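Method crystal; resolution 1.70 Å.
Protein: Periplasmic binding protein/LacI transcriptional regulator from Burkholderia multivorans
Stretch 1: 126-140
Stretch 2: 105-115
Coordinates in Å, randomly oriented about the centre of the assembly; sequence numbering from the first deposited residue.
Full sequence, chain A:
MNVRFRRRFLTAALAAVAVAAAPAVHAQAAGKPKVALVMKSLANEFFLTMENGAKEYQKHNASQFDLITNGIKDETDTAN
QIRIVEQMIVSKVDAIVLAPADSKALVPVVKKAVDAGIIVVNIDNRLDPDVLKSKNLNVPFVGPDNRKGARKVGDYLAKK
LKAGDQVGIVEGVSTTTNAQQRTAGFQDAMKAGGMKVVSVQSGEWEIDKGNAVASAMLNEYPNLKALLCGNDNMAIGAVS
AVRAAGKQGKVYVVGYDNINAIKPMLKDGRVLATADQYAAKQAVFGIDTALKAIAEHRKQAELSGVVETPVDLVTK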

ATOM      1  N   ARG A 126       4.947  -5.301  -3.890  1.00 23.88           N
ATOM      2  CA  ARG A 126       5.992  -6.087  -4.499  1.00 24.57           C
ATOM      3  C   ARG A 126       5.813  -6.202  -6.004  1.00 27.22           C
ATOM      4  O   ARG A 126       4.730  -6.505  -6.490  1.00 28.25           O
ATOM      5  CB  ARG A 126       6.045  -7.471  -3.864  1.00 30.98           C
ATOM      6  CG  ARG A 126       7.337  -8.213  -4.138  1.00 45.88           C
ATOM      7  CD  ARG A 126       7.193  -9.670  -3.780  1.00 46.38           C
ATOM      8  NE  ARG A 126       6.865  -9.846  -2.368  1.00 49.25           N
ATOM      9  CZ  ARG A 126       7.724 -10.255  -1.437  1.00 60.50           C
ATOM     10  NH1 ARG A 126       8.991 -10.554  -1.749  1.00 58.43           N
ATOM     11  NH2 ARG A 126       7.304 -10.376  -0.182  1.00 57.09           N
ATOM     12  N   LEU A 127       6.899  -5.938  -6.730  1.00 28.31           N
ATOM     13  CA  LEU A 127       6.971  -6.192  -8.158  1.00 31.38           C
ATOM     14  C   LEU A 127       6.728  -7.653  -8.438  1.00 33.56           C
ATOM     15  O   LEU A 127       7.031  -8.507  -7.614  1.00 35.40           O
ATOM     16  CB  LEU A 127       8.335  -5.770  -8.693  1.00 32.05           C
ATOM     17  CG  LEU A 127       8.587  -4.270  -8.630  1.00 30.42           C
ATOM     18  CD1 LEU A 127      10.065  -3.996  -8.849  1.00 31.12           C
ATOM     19  CD2 LEU A 127       7.736  -3.508  -9.647  1.00 31.35           C
ATOM     20  N   ASP A 128       6.178  -7.950  -9.605  1.00 36.11           N
ATOM     21  CA  ASP A 128       5.789  -9.316  -9.889  1.00 38.67           C
ATOM     22  C   ASP A 128       7.047 -10.178 -10.055  1.00 40.57           C
ATOM     23  O   ASP A 128       7.902  -9.861 -10.864  1.00 41.84           O
ATOM     24  CB  ASP A 128       4.926  -9.375 -11.137  1.00 41.28           C
ATOM     25  CG  ASP A 128       4.315 -10.750 -11.357  1.00 52.01           C
ATOM     26  OD1 ASP A 128       5.050 -11.764 -11.317  1.00 52.13           O
ATOM     27  OD2 ASP A 128       3.090 -10.813 -11.567  1.00 48.15           O
ATOM     28  N   PRO A 129       7.163 -11.258  -9.265  1.00 49.11           N
ATOM     29  CA  PRO A 129       8.391 -12.052  -9.267  1.00 46.48           C
ATOM     30  C   PRO A 129       8.630 -12.766 -10.587  1.00 54.94           C
ATOM     31  O   PRO A 129       9.779 -12.968 -10.985  1.00 56.26           O
ATOM     32  CB  PRO A 129       8.152 -13.052  -8.135  1.00 45.40           C
ATOM     33  CG  PRO A 129       6.691 -13.175  -8.046  1.00 59.85           C
ATOM     34  CD  PRO A 129       6.188 -11.794  -8.300  1.00 58.27           C
ATOM     35  N   ASP A 130       7.554 -13.149 -11.264  1.00 51.64           N
ATOM     36  CA  ASP A 130       7.684 -13.872 -12.523  1.00 62.36           C
ATOM     37  C   ASP A 130       8.201 -12.928 -13.597  1.00 61.61           C
ATOM     38  O   ASP A 130       9.092 -13.278 -14.374  1.00 59.62           O
ATOM     39  CB  ASP A 130       6.345 -14.487 -12.933  1.00 63.32           C
ATOM     40  CG  ASP A 130       5.814 -15.455 -11.895  1.00 70.09           C
ATOM     41  OD1 ASP A 130       6.631 -16.113 -11.216  1.00 73.95           O
ATOM     42  OD2 ASP A 130       4.579 -15.553 -11.752  1.00 78.18           O
ATOM     43  N   VAL A 131       7.655 -11.720 -13.621  1.00 50.90           N
ATOM     44  CA  VAL A 131       8.109 -10.715 -14.557  1.00 51.31           C
ATOM     45  C   VAL A 131       9.565 -10.372 -14.252  1.00 50.47           C
ATOM     46  O   VAL A 131      10.352 -10.171 -15.168  1.00 52.43           O
ATOM     47  CB  VAL A 131       7.238  -9.455 -14.495  1.00 53.59           C
ATOM     48  CG1 VAL A 131       7.722  -8.416 -15.498  1.00 49.70           C
ATOM     49  CG2 VAL A 131       5.774  -9.815 -14.742  1.00 49.84           C
ATOM     50  N   LEU A 132       9.927 -10.297 -12.967  1.00 47.54           N
ATOM     51  CA  LEU A 132      11.329 -10.063 -12.612  1.00 46.91           C
ATOM     52  C   LEU A 132      12.218 -11.223 -13.077  1.00 62.69           C
ATOM     53  O   LEU A 132      13.246 -11.000 -13.715  1.00 51.78           O
ATOM     54  CB  LEU A 132      11.505  -9.864 -11.102  1.00 44.70           C
ATOM     55  CG  LEU A 132      10.948  -8.564 -10.504  1.00 41.29           C
ATOM     56  CD1 LEU A 132      11.075  -8.578  -8.980  1.00 37.22           C
ATOM     57  CD2 LEU A 132      11.646  -7.344 -11.092  1.00 50.15           C
ATOM     58  N   LYS A 133      11.811 -12.451 -12.753  1.00 71.01           N
ATOM     59  CA  LYS A 133      12.580 -13.660 -13.084  1.00 70.66           C
ATOM     60  C   LYS A 133      12.857 -13.767 -14.571  1.00 66.34           C
ATOM     61  O   LYS A 133      13.810 -14.420 -14.992  1.00 64.98           O
ATOM     62  CB  LYS A 133      11.833 -14.917 -12.623  1.00 74.93           C
ATOM     63  CG  LYS A 133      12.130 -15.350 -11.185  1.00 72.60           C
ATOM     64  CD  LYS A 133      10.897 -15.965 -10.516  1.00 74.57           C
ATOM     65  CE  LYS A 133      11.188 -16.413  -9.096  1.00 71.27           C
ATOM     66  NZ  LYS A 133      11.820 -15.345  -8.272  1.00 69.65           N
ATOM     67  N   SER A 134      12.016 -13.111 -15.358  1.00 59.37           N
ATOM     68  CA  SER A 134      12.033 -13.272 -16.798  1.00 70.99           C
ATOM     69  C   SER A 134      12.861 -12.189 -17.474  1.00 68.58           C
ATOM     70  O   SER A 134      13.044 -12.204 -18.694  1.00 68.22           O
ATOM     71  CB  SER A 134      10.601 -13.277 -17.320  1.00 75.82           C
ATOM     72  OG  SER A 134       9.858 -14.314 -16.692  1.00 74.84           O
ATOM     73  N   LYS A 135      13.369 -11.260 -16.670  1.00 59.21           N
ATOM     74  CA  LYS A 135      14.364 -10.300 -17.135  1.00 59.19           C
ATOM     75  C   LYS A 135      15.663 -10.494 -16.384  1.00 58.47           C
ATOM     76  O   LYS A 135      16.547  -9.639 -16.426  1.00 57.84           O
ATOM     77  CB  LYS A 135      13.872  -8.870 -16.966  1.00 56.31           C
ATOM     78  CG  LYS A 135      12.781  -8.480 -17.948  1.00 65.31           C
ATOM     79  CD  LYS A 135      12.976  -7.064 -18.465  1.00 66.03           C
ATOM     80  CE  LYS A 135      11.678  -6.282 -18.417  1.00 63.40           C
ATOM     81  NZ  LYS A 135      10.598  -6.984 -19.151  1.00 62.25           N
ATOM     82  N   ASN A 136      15.759 -11.625 -15.690  1.00 58.76           N
ATOM     83  CA  ASN A 136      16.957 -11.985 -14.941  1.00 58.42           C
ATOM     84  C   ASN A 136      17.299 -10.961 -13.870  1.00 54.50           C
ATOM     85  O   ASN A 136      18.470 -10.687 -13.592  1.00 54.33           O
ATOM     86  CB  ASN A 136      18.129 -12.157 -15.906  1.00 61.84           C
ATOM     87  CG  ASN A 136      18.803 -13.488 -15.749  1.00 74.21           C
ATOM     88  OD1 ASN A 136      18.812 -14.068 -14.660  1.00 74.71           O
ATOM     89  ND2 ASN A 136      19.376 -13.989 -16.837  1.00 76.27           N
ATOM     90  N   LEU A 137      16.256 -10.425 -13.246  1.00 51.53           N
ATOM     91  CA  LEU A 137      16.390  -9.242 -12.414  1.00 49.13           C
ATOM     92  C   LEU A 137      16.129  -9.532 -10.945  1.00 48.28           C
ATOM     93  O   LEU A 137      15.106 -10.122 -10.583  1.00 46.28           O
ATOM     94  CB  LEU A 137      15.429  -8.171 -12.925  1.00 53.79           C
ATOM     95  CG  LEU A 137      15.547  -6.747 -12.411  1.00 53.10           C
ATOM     96  CD1 LEU A 137      16.979  -6.268 -12.387  1.00 52.25           C
ATOM     97  CD2 LEU A 137      14.697  -5.868 -13.312  1.00 60.45           C
ATOM     98  N   ASN A 138      17.072  -9.119 -10.103  1.00 43.57           N
ATOM     99  CA  ASN A 138      16.927  -9.241  -8.664  1.00 40.84           C
ATOM    100  C   ASN A 138      16.655  -7.889  -8.054  1.00 37.71           C
ATOM    101  O   ASN A 138      17.429  -6.959  -8.241  1.00 40.83           O
ATOM    102  CB  ASN A 138      18.184  -9.858  -8.052  1.00 41.80           C
ATOM    103  CG  ASN A 138      18.035 -10.121  -6.570  1.00 48.17           C
ATOM    104  OD1 ASN A 138      18.787  -9.592  -5.749  1.00 59.54           O
ATOM    105  ND2 ASN A 138      17.042 -10.931  -6.215  1.00 46.25           N
ATOM    106  N   VAL A 139      15.549  -7.795  -7.318  1.00 35.48           N
ATOM    107  CA  VAL A 139      15.185  -6.573  -6.613  1.00 32.50           C
ATOM    108  C   VAL A 139      14.789  -6.912  -5.173  1.00 30.19           C
ATOM    109  O   VAL A 139      13.741  -7.545  -4.946  1.00 32.27           O
ATOM    110  CB  VAL A 139      14.027  -5.835  -7.321  1.00 32.20           C
ATOM    111  CG1 VAL A 139      13.770  -4.490  -6.653  1.00 29.67           C
ATOM    112  CG2 VAL A 139      14.364  -5.639  -8.800  1.00 34.93           C
ATOM    113  N   PRO A 140      15.613  -6.502  -4.194  1.00 30.44           N
ATOM    114  CA  PRO A 140      15.212  -6.718  -2.800  1.00 32.57           C
ATOM    115  C   PRO A 140      13.909  -6.022  -2.458  1.00 31.50           C
ATOM    116  O   PRO A 140      13.641  -4.947  -2.988  1.00 27.03           O
ATOM    117  CB  PRO A 140      16.373  -6.103  -2.002  1.00 36.46           C
ATOM    118  CG  PRO A 140      16.996  -5.148  -2.909  1.00 36.84           C
ATOM    119  CD  PRO A 140      16.886  -5.762  -4.274  1.00 31.80           C
TER
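Stretch 2 (105-115) ALVPVVKKAVD

A helix that packs on an irregular segment offers a useful lesson: the helix presents side chains at a fixed spacing, and the loop's rotamers set which of these side chains its own methyls meet. The segment 105-115 of this periplasmic binding protein illustrates the case. Most of its backbone is helical, with Lys-111 N hydrogen-bonded to Val-107 O at 2.9 Å and Val-114 N to Val-110 O at 2.8 Å. Val-107, Val-110, Lys-111 and Val-114, spaced three and four apart, all direct their CA-to-CB bonds toward stretch 1, whereas those of Pro-108 and Lys-112 point away. Stretch 1 is mostly loop, with one short helix at 129-133. As far as Leu-137 the chains advance in the same general sense: Leu-132 CA lies 6.8 Å from Val-107 CA, and Leu-137 CA lies 7.0 Å from Lys-111 CA. Stretch 1 then turns back, and Val-139 CA is nearest Val-110 CA, at 8.8 Å.

Val-107, with chi1 at t, is the most deeply covered residue of the contact. Both methyls of Val-107 face the short helix: Val-107 CG2 lies 3.7 Å and Val-107 CG1 3.8 Å from Val-131 CG1, and Val-107 CG1 lies 3.9 Å from Leu-132 CD2. Val-107 CG2 also lies 4.1 Å from Leu-127 CD2. The short helix that supplies Val-131 and Leu-132 is capped by Asp-128, whose OD1 accepts from Asp-130 N at 2.9 Å and, weakly, from Val-131 N at 3.5 Å. Leu-132 leaves its backbone sideways, but its chi1 m, chi2 t conformation carries the end of the side chain nearer to the partner. Leu-127 uses the same rotamer from a CA-to-CB bond already directed toward stretch 2, and its fork straddles several residues: Leu-127 CD2 reaches CB of Leu-106 at 4.1 Å, and Leu-127 CD1 reaches CG2 of Val-110, also at 4.1 Å.

Further along, Leu-137 adopts chi1 t and chi2 p, and this places its methyls on successive parts of the helix. Leu-137 CD2 settles 3.6 Å from CA of Lys-111 and 4.0 Å from CG1 of Val-110; Leu-137 CD1 extends to CG1 of Val-114 at 3.8 Å. The close approach to Lys-111 CA shows that a leucine can pack on the helix backbone as well as on side chains. Backbone bonds from Lys-135 N and Leu-137 N to Leu-132 O, at 3.0 and 3.1 Å, fold the turn that leads to this leucine. Val-139, chi1 t, then brings CG2 to 3.9 Å from CG1 of Val-110, so that valine is touched by three residues of stretch 1.

Lys-135 shows how a charged side chain can serve an apolar contact with its aliphatic part. Its chi2 and chi3 both lie off the staggered wells, and the chain runs along the helix surface with Lys-135 CE 4.0 Å from CA of Pro-108 and Lys-135 CD 4.2 Å from CB of Lys-111. Beyond CB, the Lys-111 side chain is not modelled. No hydrogen bond joins the stretches among the modelled atoms; the 486 Å² they bury, summed over both sides, rests largely on carbon-to-carbon packing.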

ATOM      1  N   ALA A 105       3.982  -3.360 -14.531  1.00 40.67           N
ATOM      2  CA  ALA A 105       4.264  -2.322 -15.512  1.00 41.97           C
ATOM      3  C   ALA A 105       5.512  -1.509 -15.193  1.00 40.79           C
ATOM      4  O   ALA A 105       6.093  -0.903 -16.085  1.00 42.54           O
ATOM      5  CB  ALA A 105       3.076  -1.400 -15.643  1.00 41.40           C
ATOM      6  N   LEU A 106       5.906  -1.465 -13.917  1.00 37.99           N
ATOM      7  CA  LEU A 106       7.105  -0.734 -13.544  1.00 36.99           C
ATOM      8  C   LEU A 106       8.376  -1.560 -13.761  1.00 39.54           C
ATOM      9  O   LEU A 106       9.468  -1.043 -13.590  1.00 38.16           O
ATOM     10  CB  LEU A 106       7.032  -0.275 -12.069  1.00 34.44           C
ATOM     11  CG  LEU A 106       6.465   1.131 -11.823  1.00 32.25           C
ATOM     12  CD1 LEU A 106       7.406   2.212 -12.331  1.00 33.15           C
ATOM     13  CD2 LEU A 106       5.106   1.285 -12.488  1.00 34.36           C
ATOM     14  N   VAL A 107       8.261  -2.830 -14.142  1.00 40.24           N
ATOM     15  CA  VAL A 107       9.465  -3.662 -14.176  1.00 41.50           C
ATOM     16  C   VAL A 107      10.430  -3.229 -15.271  1.00 43.99           C
ATOM     17  O   VAL A 107      11.641  -3.244 -15.050  1.00 44.09           O
ATOM     18  CB  VAL A 107       9.137  -5.153 -14.343  1.00 49.51           C
ATOM     19  CG1 VAL A 107      10.423  -5.986 -14.502  1.00 52.00           C
ATOM     20  CG2 VAL A 107       8.348  -5.636 -13.136  1.00 49.23           C
ATOM     21  N   PRO A 108       9.920  -2.849 -16.456  1.00 46.20           N
ATOM     22  CA  PRO A 108      10.883  -2.478 -17.510  1.00 48.87           C
ATOM     23  C   PRO A 108      11.818  -1.316 -17.130  1.00 47.70           C
ATOM     24  O   PRO A 108      13.024  -1.355 -17.422  1.00 49.04           O
ATOM     25  CB  PRO A 108       9.974  -2.094 -18.686  1.00 51.05           C
ATOM     26  CG  PRO A 108       8.770  -2.950 -18.501  1.00 50.80           C
ATOM     27  CD  PRO A 108       8.545  -2.942 -16.987  1.00 47.01           C
ATOM     28  N   VAL A 109      11.278  -0.302 -16.466  1.00 45.11           N
ATOM     29  CA  VAL A 109      12.082   0.864 -16.162  1.00 44.31           C
ATOM     30  C   VAL A 109      13.003   0.551 -14.973  1.00 42.29           C
ATOM     31  O   VAL A 109      14.092   1.114 -14.861  1.00 42.58           O
ATOM     32  CB  VAL A 109      11.202   2.111 -15.885  1.00 42.73           C
ATOM     33  CG1 VAL A 109      10.424   1.967 -14.569  1.00 39.37           C
ATOM     34  CG2 VAL A 109      12.057   3.381 -15.884  1.00 42.99           C
ATOM     35  N   VAL A 110      12.578  -0.349 -14.089  1.00 40.48           N
ATOM     36  CA  VAL A 110      13.488  -0.839 -13.048  1.00 39.06           C
ATOM     37  C   VAL A 110      14.681  -1.512 -13.706  1.00 41.79           C
ATOM     38  O   VAL A 110      15.820  -1.281 -13.311  1.00 41.85           O
ATOM     39  CB  VAL A 110      12.816  -1.841 -12.089  1.00 37.40           C
ATOM     40  CG1 VAL A 110      13.852  -2.559 -11.219  1.00 36.59           C
ATOM     41  CG2 VAL A 110      11.770  -1.138 -11.216  1.00 34.38           C
ATOM     42  N   LYS A 111      14.414  -2.374 -14.680  1.00 44.24           N
ATOM     43  CA  LYS A 111      15.504  -3.020 -15.421  1.00 47.32           C
ATOM     44  C   LYS A 111      16.456  -1.966 -16.000  1.00 48.51           C
ATOM     45  O   LYS A 111      17.673  -2.074 -15.859  1.00 49.28           O
ATOM     46  CB  LYS A 111      14.944  -3.903 -16.534  1.00 50.13           C
ATOM     47  N   LYS A 112      15.882  -0.948 -16.635  1.00 48.94           N
ATOM     48  CA  LYS A 112      16.627   0.184 -17.190  1.00 50.33           C
ATOM     49  C   LYS A 112      17.551   0.796 -16.147  1.00 57.82           C
ATOM     50  O   LYS A 112      18.736   1.009 -16.393  1.00 50.07           O
ATOM     51  CB  LYS A 112      15.630   1.225 -17.719  1.00 50.49           C
ATOM     52  CG  LYS A 112      16.200   2.438 -18.458  1.00 60.47           C
ATOM     53  CD  LYS A 112      15.042   3.223 -19.118  1.00 71.03           C
ATOM     54  CE  LYS A 112      15.212   4.741 -19.040  1.00 65.42           C
ATOM     55  NZ  LYS A 112      16.406   5.224 -19.790  1.00 69.89           N
ATOM     56  N   ALA A 113      16.997   1.048 -14.965  1.00 45.16           N
ATOM     57  CA  ALA A 113      17.754   1.616 -13.866  1.00 43.26           C
ATOM     58  C   ALA A 113      18.878   0.690 -13.430  1.00 43.63           C
ATOM     59  O   ALA A 113      20.003   1.134 -13.211  1.00 44.32           O
ATOM     60  CB  ALA A 113      16.811   1.906 -12.668  1.00 39.78           C
ATOM     61  N   VAL A 114      18.586  -0.598 -13.302  1.00 43.57           N
ATOM     62  CA  VAL A 114      19.581  -1.523 -12.779  1.00 43.87           C
ATOM     63  C   VAL A 114      20.717  -1.676 -13.782  1.00 50.67           C
ATOM     64  O   VAL A 114      21.888  -1.677 -13.402  1.00 47.72           O
ATOM     65  CB  VAL A 114      18.949  -2.886 -12.427  1.00 48.46           C
ATOM     66  CG1 VAL A 114      20.003  -3.976 -12.273  1.00 44.87           C
ATOM     67  CG2 VAL A 114      18.167  -2.748 -11.124  1.00 39.86           C
ATOM     68  N   ASP A 115      20.361  -1.764 -15.060  1.00 49.81           N
ATOM     69  CA  ASP A 115      21.360  -1.870 -16.116  1.00 53.40           C
ATOM     70  C   ASP A 115      22.250  -0.614 -16.180  1.00 57.95           C
ATOM     71  O   ASP A 115      23.370  -0.666 -16.708  1.00 59.88           O
ATOM     72  CB  ASP A 115      20.674  -2.118 -17.472  1.00 56.02           C
ATOM     73  CG  ASP A 115      20.101  -3.534 -17.603  1.00 56.75           C
ATOM     74  OD1 ASP A 115      20.503  -4.427 -16.826  1.00 56.00           O
ATOM     75  OD2 ASP A 115      19.258  -3.759 -18.502  1.00 58.34           O
TER